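Local coordinates for transcriptional regulator, GntR family (Thermotoga maritima, PDB 3SXM), which probably binds DNA as a GntR-family transcription regulator, through a part not included here, and carries this metal-binding FCD domain, captured without metal, at the interface of chains A and B. Residues are numbered along the deposited sequence; one frame, centred on the assembly and turned at random. Chains: chain A/B, Transcriptional regulator, GntR family.

The interface of chains A and B. Residues chain A 13, 16-18; chain B 17-18, 21, 75.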
ATOM      1  N   GLU A  13      -3.332  -2.172  -9.486  1.00 12.69           N
ATOM      2  CA  GLU A  13      -3.363  -1.031  -8.560  1.00 11.71           C
ATOM      3  C   GLU A  13      -2.841  -1.501  -7.197  1.00 12.42           C
ATOM      4  O   GLU A  13      -2.112  -0.744  -6.542  1.00 11.88           O
ATOM      5  CB  GLU A  13      -4.752  -0.469  -8.419  1.00 13.05           C
ATOM      6  CG  GLU A  13      -4.833   0.673  -7.407  1.00 15.95           C
ATOM      7  CD  GLU A  13      -6.179   1.367  -7.356  1.00 15.94           C
ATOM      8  OE1 GLU A  13      -7.237   0.678  -7.375  1.00 19.95           O
ATOM      9  OE2 GLU A  13      -6.206   2.621  -7.344  1.00 17.91           O
ATOM     10  N   ILE A  16       0.872  -1.624  -7.381  1.00 11.93           N
ATOM     11  CA  ILE A  16       1.467  -0.254  -7.367  1.00 12.24           C
ATOM     12  C   ILE A  16       1.514   0.187  -5.907  1.00 12.28           C
ATOM     13  O   ILE A  16       2.573   0.623  -5.404  1.00 14.13           O
ATOM     14  CB  ILE A  16       0.702   0.711  -8.239  1.00 15.04           C
ATOM     15  CG1 ILE A  16       0.883   0.362  -9.749  1.00 16.51           C
ATOM     16  CG2 ILE A  16       1.169   2.124  -7.985  1.00 16.49           C
ATOM     17  CD1 ILE A  16      -0.022   1.099 -10.651  1.00 16.85           C
ATOM     18  N   MET A  17       0.379   0.078  -5.208  1.00 10.66           N
ATOM     19  CA  MET A  17       0.307   0.442  -3.774  1.00 10.93           C
ATOM     20  C   MET A  17       1.452  -0.177  -2.976  1.00 13.74           C
ATOM     21  O   MET A  17       2.145   0.551  -2.218  1.00 14.89           O
ATOM     22  CB  MET A  17      -1.071   0.083  -3.202  1.00 14.29           C
ATOM     23  CG  MET A  17      -1.208   0.343  -1.690  1.00 15.34           C
ATOM     24  SD  MET A  17      -2.784  -0.180  -1.062  1.00 15.06           S
ATOM     25  CE  MET A  17      -2.609  -1.949  -1.176  1.00 12.55           C
ATOM     26  N   MET A  18       1.595  -1.490  -3.037  1.00 11.18           N
ATOM     27  CA  MET A  18       2.521  -2.194  -2.162  1.00 10.41           C
ATOM     28  C   MET A  18       3.962  -2.040  -2.656  1.00 13.24           C
ATOM     29  O   MET A  18       4.877  -1.760  -1.881  1.00 12.27           O
ATOM     30  CB  MET A  18       2.150  -3.666  -2.050  1.00 11.63           C
ATOM     31  CG  MET A  18       0.758  -3.901  -1.469  1.00 11.04           C
ATOM     32  SD  MET A  18       0.292  -5.615  -1.315  1.00 14.19           S
ATOM     33  CE  MET A  18       1.269  -6.076   0.006  1.00 14.82           C
TER
ATOM     34  N   MET B  17       0.751   2.544   4.505  1.00 11.42           N
ATOM     35  CA  MET B  17       0.813   2.113   3.091  1.00 11.32           C
ATOM     36  C   MET B  17      -0.566   2.156   2.416  1.00 14.11           C
ATOM     37  O   MET B  17      -0.716   2.699   1.297  1.00 13.74           O
ATOM     38  CB  MET B  17       1.436   0.716   3.007  1.00 11.60           C
ATOM     39  CG  MET B  17       1.422   0.121   1.594  1.00 13.22           C
ATOM     40  SD  MET B  17       2.033  -1.557   1.540  1.00 14.43           S
ATOM     41  CE  MET B  17       0.698  -2.424   2.388  1.00 13.38           C
ATOM     42  N   MET B  18      -1.564   1.559   3.051  1.00 11.58           N
ATOM     43  CA  MET B  18      -2.846   1.378   2.390  1.00 10.96           C
ATOM     44  C   MET B  18      -3.669   2.658   2.486  1.00 13.17           C
ATOM     45  O   MET B  18      -4.275   3.103   1.530  1.00 12.55           O
ATOM     46  CB  MET B  18      -3.593   0.210   3.021  1.00 10.92           C
ATOM     47  CG  MET B  18      -2.907  -1.108   2.870  1.00 11.56           C
ATOM     48  SD  MET B  18      -3.807  -2.534   3.567  1.00 15.04           S
ATOM     49  CE  MET B  18      -5.053  -2.656   2.423  1.00 15.91           C
ATOM     50  N   PHE B  21      -2.249   5.669   0.458  1.00 12.78           N
ATOM     51  CA  PHE B  21      -2.433   5.441  -0.960  1.00 12.35           C
ATOM     52  C   PHE B  21      -3.840   5.794  -1.356  1.00 15.96           C
ATOM     53  O   PHE B  21      -4.063   6.413  -2.382  1.00 15.43           O
ATOM     54  CB  PHE B  21      -2.154   3.972  -1.336  1.00 12.50           C
ATOM     55  CG  PHE B  21      -2.327   3.663  -2.792  1.00 13.91           C
ATOM     56  CD1 PHE B  21      -1.274   3.820  -3.686  1.00 15.65           C
ATOM     57  CD2 PHE B  21      -3.537   3.189  -3.312  1.00 15.07           C
ATOM     58  CE1 PHE B  21      -1.404   3.525  -5.005  1.00 15.52           C
ATOM     59  CE2 PHE B  21      -3.658   2.952  -4.660  1.00 15.08           C
ATOM     60  CZ  PHE B  21      -2.588   3.108  -5.511  1.00 16.06           C
ATOM     61  N   ILE B  75      -8.179  -4.307  -2.451  1.00 12.75           N
ATOM     62  CA  ILE B  75      -7.660  -3.461  -1.363  1.00 11.46           C
ATOM     63  C   ILE B  75      -8.612  -3.511  -0.167  1.00 14.33           C
ATOM     64  O   ILE B  75      -8.186  -3.635   1.000  1.00 13.10           O
ATOM     65  CB  ILE B  75      -7.379  -2.036  -1.845  1.00 11.60           C
ATOM     66  CG1 ILE B  75      -6.207  -2.055  -2.834  1.00 12.63           C
ATOM     67  CG2 ILE B  75      -7.005  -1.115  -0.661  1.00 13.49           C
ATOM     68  CD1 ILE B  75      -5.826  -0.696  -3.451  1.00 14.26           C
TER
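A:Met17 and B:Phe21 meet where helix 5-25 of chain A packs against helix 5-25 of chain B, the two running roughly antiparallel and crossing at a slant. The patch belongs to a two-fold interface between FCD domains of a GntR-family regulator. GntR regulators commonly act as dimers, but the structure alone does not show that this pairing is the one used on DNA. The contact is apolar, and no hydrogen bond or salt bridge crosses it. A:Met17 lies over one face of the B:Phe21 ring. Its CB sits 3.7 Å from the centre of the ring in a CH-pi contact. A:Met17 CG is anti to the backbone N (chi1 176°), which carries it on over the root of the ring, 3.7 Å from B:Phe21 CG. The A:Met17 side chain then bends at chi3, about the CG-SD bond. A:Met17 SD rests 3.8 Å from B:Met18 CA, against the partner helix. A:Met17 SD also lies 3.9 Å from B:Ile75 CD1, on helix 73-91, the two side chains meeting tip to tip. The far end of the ring reaches A:Glu13. A:Glu13 CG packs 3.8 Å from B:Phe21 CE2. The carboxylate stands steeply to the ring, the planes 79° apart. A:Glu13 OE2 is 3.7 Å from B:Phe21 CE2. A:Ile16 adds a looser methyl contact through CG2. An alanine in place of B:Phe21 would probably leave A:Met17 CB and CG without their aromatic surface and open a gap beside A:Glu13. The symmetry repeats the thioether contact in reverse. B:Met17 SD lies 3.8 Å from A:Met18 CA, and its CE touches A:Met18 CG.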